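Local coordinates for redox-sensing transcriptional repressor rex (Thermoanaerobacter ethanolicus, PDB 3WG9), which represses transcription as a Rex-family homodimer, probably modulating its target genes in response to the cellular NADH/NAD(+) redox state, at the interface of chains A and B. Numbering follows the deposited sequence. Chains: chain A/B, Redox-sensing transcriptional repressor rex.

Contact 1 and contact 2 are overlapping stretches of one element, the C-terminal helix of chain B (residues 195-214), which is swapped onto the other subunit of the homodimer; their C-alpha centres lie about 11 Å apart. In contact 1 the first half to the middle of the helix meets the Rossmann-type domain of chain A and the loop leading into it. In contact 2 the later turns meet its N-terminal winged-helix region. B:Tyr204 belongs to both, and helix 9-27 of chain A supplies residues to each. One helix thus touches both domains of the partner, and the two-fold symmetry repeats this with the chains exchanged, which could couple nucleotide state to DNA-binding geometry.

Contact 1: the interface of chains A and B. Residues chain A 16, 79-81, 85, 108, 110, 149; chain B 199-200, 202-204, 206-207.
Two hydrogen bonds grip the phenol OH of A:Tyr85, which meets the domain-swapped C-terminal helix (195-214) of this Rex dimer tip to tip at B:Asn207. A:Tyr85 OH receives B:Asn207 ND2 of the carboxamide at 2.6 Å in a bent bond (122° at H), the oxygen close to the amide plane and the ring turned 65° from it. The same A:Tyr85 OH donates to A:Gly80 O at 2.6 Å, while B:Asn207 ND2 also reaches B:Ser203 O on a lone pair, fixing the amide's rotation.

The hydroxyl B:Ser203 OG donates chiefly to the carbonyl A:Leu79 O at 2.8 Å, nearly along the C=O axis. Its other bond, back to its own helix at B:Phe200 O, is poorly directed, the donor lying above the carbonyl plane. The crowded torsion, OG between the backbone N and carbonyl carbon (chi1 43°), keeps it near both acceptors.

Toward the start of the helix lies an apolar cluster against the Rossmann-type domain. B:Leu199, its CG anti to the backbone N, sets CD2 over the centre of one face of A:Phe110, 3.7 Å from the ring centroid. B:Phe200 crosses that ring obliquely, B:Phe200 CE1 lying 3.6 Å from A:Phe110 CE1. A:Leu81 comes over B:Phe200 at about a right angle, its CD2 offset toward the rim. At the start of strand 149-152, A:Ile149 CD1 meets B:Val202 CG1 tip to tip at 3.9 Å.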
ATOM      1  N   PRO A  16       7.069 -10.375   2.187  1.00 38.61           N
ATOM      2  CA  PRO A  16       5.787 -10.706   1.563  1.00 38.08           C
ATOM      3  C   PRO A  16       5.913 -10.727   0.069  1.00 37.43           C
ATOM      4  O   PRO A  16       5.170 -11.424  -0.586  1.00 39.00           O
ATOM      5  CB  PRO A  16       4.868  -9.552   2.018  1.00 37.12           C
ATOM      6  CG  PRO A  16       5.466  -9.188   3.366  1.00 36.68           C
ATOM      7  CD  PRO A  16       6.948  -9.247   3.130  1.00 37.43           C
ATOM      8  N   LEU A  79       6.333 -15.590   8.069  1.00 37.02           N
ATOM      9  CA  LEU A  79       5.408 -14.462   8.036  1.00 35.96           C
ATOM     10  C   LEU A  79       4.276 -14.639   9.049  1.00 36.26           C
ATOM     11  O   LEU A  79       3.381 -13.794   9.186  1.00 37.29           O
ATOM     12  CB  LEU A  79       4.835 -14.290   6.624  1.00 33.89           C
ATOM     13  CG  LEU A  79       5.840 -13.695   5.638  1.00 34.91           C
ATOM     14  CD1 LEU A  79       5.076 -13.746   4.318  1.00 33.58           C
ATOM     15  CD2 LEU A  79       6.270 -12.201   5.997  1.00 34.57           C
ATOM     16  N   GLY A  80       4.331 -15.728   9.801  1.00 37.50           N
ATOM     17  CA  GLY A  80       3.282 -16.063  10.755  1.00 38.18           C
ATOM     18  C   GLY A  80       1.941 -16.437  10.162  1.00 38.90           C
ATOM     19  O   GLY A  80       0.890 -16.423  10.865  1.00 38.45           O
ATOM     20  N   LEU A  81       1.956 -16.795   8.884  1.00 38.04           N
ATOM     21  CA  LEU A  81       0.737 -17.185   8.184  1.00 40.36           C
ATOM     22  C   LEU A  81       0.368 -18.668   8.393  1.00 43.91           C
ATOM     23  O   LEU A  81      -0.467 -19.212   7.690  1.00 44.80           O
ATOM     24  CB  LEU A  81       0.869 -16.874   6.691  1.00 39.51           C
ATOM     25  CG  LEU A  81       1.191 -15.370   6.460  1.00 39.59           C
ATOM     26  CD1 LEU A  81       1.637 -15.179   5.018  1.00 36.40           C
ATOM     27  CD2 LEU A  81      -0.019 -14.490   6.784  1.00 41.38           C
ATOM     28  N   TYR A  85      -5.570 -15.155  12.893  1.00 41.29           N
ATOM     29  CA  TYR A  85      -5.622 -13.918  13.699  1.00 38.65           C
ATOM     30  C   TYR A  85      -7.084 -13.486  13.737  1.00 39.13           C
ATOM     31  O   TYR A  85      -7.798 -13.626  12.733  1.00 38.75           O
ATOM     32  CB  TYR A  85      -4.764 -12.788  13.081  1.00 35.44           C
ATOM     33  CG  TYR A  85      -3.333 -13.214  12.953  1.00 34.20           C
ATOM     34  CD1 TYR A  85      -2.463 -13.043  14.008  1.00 37.30           C
ATOM     35  CD2 TYR A  85      -2.896 -13.950  11.850  1.00 34.26           C
ATOM     36  CE1 TYR A  85      -1.145 -13.503  13.950  1.00 38.23           C
ATOM     37  CE2 TYR A  85      -1.583 -14.443  11.806  1.00 33.18           C
ATOM     38  CZ  TYR A  85      -0.729 -14.193  12.832  1.00 38.74           C
ATOM     39  OH  TYR A  85       0.538 -14.723  12.818  1.00 39.35           O
ATOM     40  N   SER A 108      -6.530 -15.658   3.901  1.00 53.60           N
ATOM     41  CA  SER A 108      -5.158 -15.798   4.405  1.00 51.38           C
ATOM     42  C   SER A 108      -5.088 -16.018   5.914  1.00 51.09           C
ATOM     43  O   SER A 108      -4.002 -16.191   6.476  1.00 51.48           O
ATOM     44  CB  SER A 108      -4.311 -14.594   3.987  1.00 51.69           C
ATOM     45  OG  SER A 108      -4.490 -14.343   2.600  1.00 50.52           O
ATOM     46  N   PHE A 110      -6.999 -14.120   8.458  1.00 40.44           N
ATOM     47  CA  PHE A 110      -7.320 -12.985   9.310  1.00 39.82           C
ATOM     48  C   PHE A 110      -8.831 -12.962   9.429  1.00 40.32           C
ATOM     49  O   PHE A 110      -9.530 -12.581   8.506  1.00 42.44           O
ATOM     50  CB  PHE A 110      -6.744 -11.700   8.691  1.00 37.04           C
ATOM     51  CG  PHE A 110      -5.239 -11.723   8.623  1.00 35.12           C
ATOM     52  CD1 PHE A 110      -4.579 -12.391   7.587  1.00 38.22           C
ATOM     53  CD2 PHE A 110      -4.477 -11.124   9.616  1.00 32.89           C
ATOM     54  CE1 PHE A 110      -3.145 -12.492   7.591  1.00 35.90           C
ATOM     55  CE2 PHE A 110      -3.096 -11.194   9.617  1.00 33.00           C
ATOM     56  CZ  PHE A 110      -2.417 -11.847   8.576  1.00 29.77           C
ATOM     57  N   ILE A 149      -5.734  -8.091  16.310  1.00 34.46           N
ATOM     58  CA  ILE A 149      -5.361  -6.935  15.517  1.00 32.28           C
ATOM     59  C   ILE A 149      -6.548  -6.001  15.369  1.00 31.60           C
ATOM     60  O   ILE A 149      -7.638  -6.432  14.960  1.00 31.81           O
ATOM     61  CB  ILE A 149      -4.966  -7.370  14.045  1.00 31.00           C
ATOM     62  CG1 ILE A 149      -3.727  -8.306  14.031  1.00 31.50           C
ATOM     63  CG2 ILE A 149      -4.602  -6.111  13.213  1.00 27.55           C
ATOM     64  CD1 ILE A 149      -3.525  -8.959  12.606  1.00 33.80           C
TER
ATOM     65  N   LEU B 199      -0.174  -5.914   5.638  1.00 30.38           N
ATOM     66  CA  LEU B 199      -0.776  -6.754   6.650  1.00 30.19           C
ATOM     67  C   LEU B 199       0.155  -7.859   7.096  1.00 29.74           C
ATOM     68  O   LEU B 199       0.248  -8.169   8.313  1.00 30.14           O
ATOM     69  CB  LEU B 199      -2.087  -7.331   6.069  1.00 29.63           C
ATOM     70  CG  LEU B 199      -2.816  -8.253   7.059  1.00 32.51           C
ATOM     71  CD1 LEU B 199      -3.200  -7.627   8.397  1.00 35.05           C
ATOM     72  CD2 LEU B 199      -4.052  -8.861   6.358  1.00 34.51           C
ATOM     73  N   PHE B 200       0.840  -8.484   6.128  1.00 30.33           N
ATOM     74  CA  PHE B 200       1.675  -9.638   6.498  1.00 32.41           C
ATOM     75  C   PHE B 200       2.880  -9.257   7.323  1.00 32.85           C
ATOM     76  O   PHE B 200       3.527 -10.122   7.919  1.00 32.47           O
ATOM     77  CB  PHE B 200       2.097 -10.506   5.323  1.00 31.06           C
ATOM     78  CG  PHE B 200       0.957 -11.172   4.638  1.00 34.29           C
ATOM     79  CD1 PHE B 200      -0.330 -11.158   5.194  1.00 35.69           C
ATOM     80  CD2 PHE B 200       1.148 -11.768   3.409  1.00 34.28           C
ATOM     81  CE1 PHE B 200      -1.397 -11.780   4.548  1.00 38.36           C
ATOM     82  CE2 PHE B 200       0.087 -12.418   2.753  1.00 39.64           C
ATOM     83  CZ  PHE B 200      -1.195 -12.413   3.324  1.00 37.80           C
ATOM     84  N   VAL B 202       2.450  -7.402   9.927  1.00 30.58           N
ATOM     85  CA  VAL B 202       1.953  -7.392  11.279  1.00 29.33           C
ATOM     86  C   VAL B 202       1.985  -8.880  11.749  1.00 32.21           C
ATOM     87  O   VAL B 202       2.373  -9.160  12.874  1.00 33.51           O
ATOM     88  CB  VAL B 202       0.498  -6.841  11.325  1.00 30.41           C
ATOM     89  CG1 VAL B 202      -0.131  -7.012  12.723  1.00 29.70           C
ATOM     90  CG2 VAL B 202       0.484  -5.393  10.808  1.00 30.96           C
ATOM     91  N   SER B 203       1.554  -9.832  10.931  1.00 32.55           N
ATOM     92  CA  SER B 203       1.682 -11.231  11.364  1.00 35.13           C
ATOM     93  C   SER B 203       3.162 -11.560  11.656  1.00 36.87           C
ATOM     94  O   SER B 203       3.483 -12.314  12.605  1.00 39.47           O
ATOM     95  CB  SER B 203       1.065 -12.192  10.352  1.00 34.02           C
ATOM     96  OG  SER B 203       1.409 -11.825   9.028  1.00 35.43           O
ATOM     97  N   TYR B 204       4.055 -11.016  10.833  1.00 36.31           N
ATOM     98  CA  TYR B 204       5.467 -11.298  11.031  1.00 36.61           C
ATOM     99  C   TYR B 204       5.936 -10.824  12.392  1.00 38.18           C
ATOM    100  O   TYR B 204       6.570 -11.589  13.166  1.00 39.08           O
ATOM    101  CB  TYR B 204       6.326 -10.751   9.901  1.00 34.84           C
ATOM    102  CG  TYR B 204       7.798 -10.944  10.226  1.00 38.07           C
ATOM    103  CD1 TYR B 204       8.568 -11.897   9.571  1.00 36.84           C
ATOM    104  CD2 TYR B 204       8.412 -10.143  11.165  1.00 35.20           C
ATOM    105  CE1 TYR B 204       9.943 -12.063   9.898  1.00 38.18           C
ATOM    106  CE2 TYR B 204       9.751 -10.299  11.504  1.00 39.25           C
ATOM    107  CZ  TYR B 204      10.511 -11.243  10.854  1.00 40.84           C
ATOM    108  OH  TYR B 204      11.859 -11.340  11.196  1.00 46.43           O
ATOM    109  N   LEU B 206       4.115 -10.013  15.143  1.00 39.01           N
ATOM    110  CA  LEU B 206       3.481 -10.734  16.242  1.00 42.21           C
ATOM    111  C   LEU B 206       4.184 -12.057  16.558  1.00 44.15           C
ATOM    112  O   LEU B 206       4.064 -12.578  17.661  1.00 46.58           O
ATOM    113  CB  LEU B 206       1.997 -11.037  15.915  1.00 42.37           C
ATOM    114  CG  LEU B 206       1.050  -9.827  16.010  1.00 43.27           C
ATOM    115  CD1 LEU B 206      -0.287 -10.112  15.362  1.00 43.63           C
ATOM    116  CD2 LEU B 206       0.857  -9.352  17.427  1.00 42.74           C
ATOM    117  N   ASN B 207       4.918 -12.613  15.602  1.00 46.04           N
ATOM    118  CA  ASN B 207       5.542 -13.935  15.793  1.00 47.77           C
ATOM    119  C   ASN B 207       7.024 -13.954  15.812  1.00 46.90           C
ATOM    120  O   ASN B 207       7.625 -15.029  15.998  1.00 48.93           O
ATOM    121  CB  ASN B 207       5.080 -14.912  14.704  1.00 47.85           C
ATOM    122  CG  ASN B 207       3.675 -15.314  14.915  1.00 51.79           C
ATOM    123  OD1 ASN B 207       3.351 -15.981  15.895  1.00 57.22           O
ATOM    124  ND2 ASN B 207       2.796 -14.817  14.058  1.00 49.86           N
TER

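Contact 2: the interface of chains A and B. Residues chain A 5-7, 12, 15, 55-56, 78; chain B 204, 208, 211-212.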
ATOM      1  N   THR A   5      12.080  -4.562  16.348  1.00 60.20           N
ATOM      2  CA  THR A   5      12.228  -5.901  15.708  1.00 57.27           C
ATOM      3  C   THR A   5      13.630  -6.476  15.891  1.00 58.07           C
ATOM      4  O   THR A   5      14.539  -5.731  16.234  1.00 58.27           O
ATOM      5  CB  THR A   5      11.846  -5.951  14.198  1.00 55.43           C
ATOM      6  OG1 THR A   5      12.715  -5.112  13.437  1.00 55.18           O
ATOM      7  CG2 THR A   5      10.398  -5.531  13.970  1.00 50.24           C
ATOM      8  N   ILE A   6      13.771  -7.788  15.663  1.00 56.43           N
ATOM      9  CA  ILE A   6      15.057  -8.491  15.547  1.00 55.97           C
ATOM     10  C   ILE A   6      15.643  -8.336  14.150  1.00 55.78           C
ATOM     11  O   ILE A   6      16.760  -7.823  14.001  1.00 58.44           O
ATOM     12  CB  ILE A   6      14.884  -9.969  15.929  1.00 55.80           C
ATOM     13  CG1 ILE A   6      14.489 -10.050  17.413  1.00 57.32           C
ATOM     14  CG2 ILE A   6      16.129 -10.777  15.621  1.00 56.80           C
ATOM     15  CD1 ILE A   6      13.982 -11.419  17.898  1.00 59.75           C
ATOM     16  N   VAL A   7      14.893  -8.720  13.117  1.00 51.84           N
ATOM     17  CA  VAL A   7      15.355  -8.585  11.748  1.00 50.45           C
ATOM     18  C   VAL A   7      14.974  -7.182  11.249  1.00 50.24           C
ATOM     19  O   VAL A   7      14.023  -6.556  11.756  1.00 49.76           O
ATOM     20  CB  VAL A   7      14.725  -9.639  10.814  1.00 49.94           C
ATOM     21  CG1 VAL A   7      15.099  -9.351   9.406  1.00 47.66           C
ATOM     22  CG2 VAL A   7      15.166 -11.088  11.177  1.00 48.14           C
ATOM     23  N   ILE A  12      12.140  -7.242   6.462  1.00 40.53           N
ATOM     24  CA  ILE A  12      10.772  -7.750   6.703  1.00 39.60           C
ATOM     25  C   ILE A  12       9.815  -7.392   5.558  1.00 40.76           C
ATOM     26  O   ILE A  12       8.985  -8.229   5.119  1.00 39.88           O
ATOM     27  CB  ILE A  12      10.287  -7.235   8.054  1.00 40.17           C
ATOM     28  CG1 ILE A  12      11.112  -7.859   9.183  1.00 40.45           C
ATOM     29  CG2 ILE A  12       8.741  -7.440   8.295  1.00 38.11           C
ATOM     30  CD1 ILE A  12      11.011  -7.128  10.483  1.00 41.59           C
ATOM     31  N   LEU A  15       9.908  -9.631   2.400  1.00 38.37           N
ATOM     32  CA  LEU A  15       9.414 -11.017   2.595  1.00 39.57           C
ATOM     33  C   LEU A  15       8.035 -11.316   2.037  1.00 39.74           C
ATOM     34  O   LEU A  15       7.823 -12.377   1.441  1.00 40.92           O
ATOM     35  CB  LEU A  15       9.494 -11.467   4.065  1.00 39.58           C
ATOM     36  CG  LEU A  15      10.844 -11.427   4.767  1.00 43.38           C
ATOM     37  CD1 LEU A  15      10.638 -11.743   6.221  1.00 40.10           C
ATOM     38  CD2 LEU A  15      11.907 -12.352   4.086  1.00 46.27           C
ATOM     39  N   ASN A  55      18.837 -14.770   7.200  1.00 60.45           N
ATOM     40  CA  ASN A  55      18.410 -14.264   8.493  1.00 59.74           C
ATOM     41  C   ASN A  55      17.629 -15.345   9.193  1.00 59.60           C
ATOM     42  O   ASN A  55      17.477 -15.307  10.425  1.00 60.89           O
ATOM     43  CB  ASN A  55      17.518 -13.008   8.334  1.00 59.09           C
ATOM     44  CG  ASN A  55      18.301 -11.763   7.934  1.00 58.80           C
ATOM     45  OD1 ASN A  55      18.913 -11.104   8.783  1.00 61.99           O
ATOM     46  ND2 ASN A  55      18.256 -11.408   6.642  1.00 60.33           N
ATOM     47  N   PHE A  56      17.118 -16.298   8.401  1.00 60.45           N
ATOM     48  CA  PHE A  56      16.200 -17.326   8.919  1.00 60.70           C
ATOM     49  C   PHE A  56      16.745 -18.763   8.774  1.00 65.20           C
ATOM     50  O   PHE A  56      16.093 -19.693   9.231  1.00 65.59           O
ATOM     51  CB  PHE A  56      14.776 -17.194   8.304  1.00 59.45           C
ATOM     52  CG  PHE A  56      14.232 -15.753   8.298  1.00 51.39           C
ATOM     53  CD1 PHE A  56      13.785 -15.171   9.460  1.00 51.83           C
ATOM     54  CD2 PHE A  56      14.282 -14.977   7.125  1.00 50.77           C
ATOM     55  CE1 PHE A  56      13.333 -13.836   9.448  1.00 45.57           C
ATOM     56  CE2 PHE A  56      13.805 -13.668   7.102  1.00 48.48           C
ATOM     57  CZ  PHE A  56      13.352 -13.106   8.266  1.00 43.49           C
ATOM     58  N   ILE A  78       7.534 -18.105   8.389  1.00 39.56           N
ATOM     59  CA  ILE A  78       8.248 -16.894   8.833  1.00 39.14           C
ATOM     60  C   ILE A  78       7.292 -15.685   8.983  1.00 39.30           C
ATOM     61  O   ILE A  78       7.462 -14.827   9.864  1.00 36.60           O
ATOM     62  CB  ILE A  78       9.388 -16.543   7.865  1.00 39.89           C
ATOM     63  CG1 ILE A  78      10.495 -17.629   7.925  1.00 44.58           C
ATOM     64  CG2 ILE A  78       9.970 -15.185   8.182  1.00 40.67           C
ATOM     65  CD1 ILE A  78      11.386 -17.660   6.645  1.00 45.16           C
TER
ATOM     66  N   TYR B 204       4.055 -11.016  10.833  1.00 36.31           N
ATOM     67  CA  TYR B 204       5.467 -11.298  11.031  1.00 36.61           C
ATOM     68  C   TYR B 204       5.936 -10.824  12.392  1.00 38.18           C
ATOM     69  O   TYR B 204       6.570 -11.589  13.166  1.00 39.08           O
ATOM     70  CB  TYR B 204       6.326 -10.751   9.901  1.00 34.84           C
ATOM     71  CG  TYR B 204       7.798 -10.944  10.226  1.00 38.07           C
ATOM     72  CD1 TYR B 204       8.568 -11.897   9.571  1.00 36.84           C
ATOM     73  CD2 TYR B 204       8.412 -10.143  11.165  1.00 35.20           C
ATOM     74  CE1 TYR B 204       9.943 -12.063   9.898  1.00 38.18           C
ATOM     75  CE2 TYR B 204       9.751 -10.299  11.504  1.00 39.25           C
ATOM     76  CZ  TYR B 204      10.511 -11.243  10.854  1.00 40.84           C
ATOM     77  OH  TYR B 204      11.859 -11.340  11.196  1.00 46.43           O
ATOM     78  N   GLU B 208       7.634 -12.800  15.623  1.00 44.94           N
ATOM     79  CA  GLU B 208       9.066 -12.805  15.449  1.00 46.01           C
ATOM     80  C   GLU B 208       9.811 -13.426  16.654  1.00 50.30           C
ATOM     81  O   GLU B 208      10.749 -14.225  16.458  1.00 49.84           O
ATOM     82  CB  GLU B 208       9.617 -11.416  15.205  1.00 45.08           C
ATOM     83  CG  GLU B 208      11.093 -11.480  14.788  1.00 44.89           C
ATOM     84  CD  GLU B 208      11.715 -10.124  14.474  1.00 44.71           C
ATOM     85  OE1 GLU B 208      11.565  -9.210  15.286  1.00 48.80           O
ATOM     86  OE2 GLU B 208      12.303  -9.970  13.386  1.00 46.71           O
ATOM     87  N   LEU B 211       9.604 -16.959  16.663  1.00 57.10           N
ATOM     88  CA  LEU B 211      10.341 -17.546  15.550  1.00 56.64           C
ATOM     89  C   LEU B 211      11.815 -17.737  15.896  1.00 57.90           C
ATOM     90  O   LEU B 211      12.416 -18.742  15.514  1.00 59.94           O
ATOM     91  CB  LEU B 211      10.231 -16.656  14.314  1.00 52.53           C
ATOM     92  CG  LEU B 211      10.979 -16.930  13.012  1.00 53.54           C
ATOM     93  CD1 LEU B 211      10.559 -18.276  12.397  1.00 53.85           C
ATOM     94  CD2 LEU B 211      10.764 -15.756  11.983  1.00 50.71           C
ATOM     95  N   PHE B 212      12.406 -16.742  16.545  1.00 57.27           N
ATOM     96  CA  PHE B 212      13.810 -16.803  16.928  1.00 58.83           C
ATOM     97  C   PHE B 212      14.043 -17.488  18.273  1.00 61.86           C
ATOM     98  O   PHE B 212      15.184 -17.616  18.676  1.00 64.19           O
ATOM     99  CB  PHE B 212      14.436 -15.407  16.937  1.00 55.67           C
ATOM    100  CG  PHE B 212      14.694 -14.883  15.586  1.00 54.25           C
ATOM    101  CD1 PHE B 212      15.874 -15.179  14.931  1.00 54.28           C
ATOM    102  CD2 PHE B 212      13.703 -14.176  14.900  1.00 51.35           C
ATOM    103  CE1 PHE B 212      16.091 -14.733  13.641  1.00 55.88           C
ATOM    104  CE2 PHE B 212      13.916 -13.717  13.621  1.00 51.02           C
ATOM    105  CZ  PHE B 212      15.106 -13.972  12.978  1.00 55.40           C
TER
HETATM  106  O   HOH W   1       7.647 -14.127  12.674  1.00 31.97           O
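The N-terminal winged-helix region of chain A, which in Rex repressors carries the helix-turn-helix, receives the last turns of the swapped helix 195-214 of chain B. The carboxylate of B:Glu208 receives two consecutive backbone amides of the loop that leads into helix 9-27. A:Ile6 N donates to B:Glu208 OE1 at 2.7 Å. A:Val7 N donates to B:Glu208 OE2 at 2.9 Å, and both bonds are nearly straight. Each N-H arrives from above the carboxylate plane, about 40° out of it. The side chain reaches them by stretching out, with CG anti to the backbone N (chi1 -170°). B:Glu208 OE2 takes a second donor on its anti lone pair, the phenol OH of B:Tyr204 at 2.6 Å, so three bonds hold the group and would favour its charged form. Within the same loop, A:Thr5 OG1 donates to A:Val7 O.

B:Tyr204 enters between A:Ile12, which crosses it at about a right angle, and A:Ile78, whose CG2 lies 3.6 Å from B:Tyr204 CE1. The phenol tip points at the edge of the A:Phe56 ring, in its plane. That ring is clamped within its own chain, A:Ile78 CG2 over the centre of one face and A:Asn55 CB over the other. Farther along the helix, B:Phe212 places CZ 3.4 Å from A:Val7 CG2, with A:Ile6 CG2 over one face. Water 1 bridges A:Ile78 O (2.9 Å) and the backbone O of B:Tyr204 (2.8 Å).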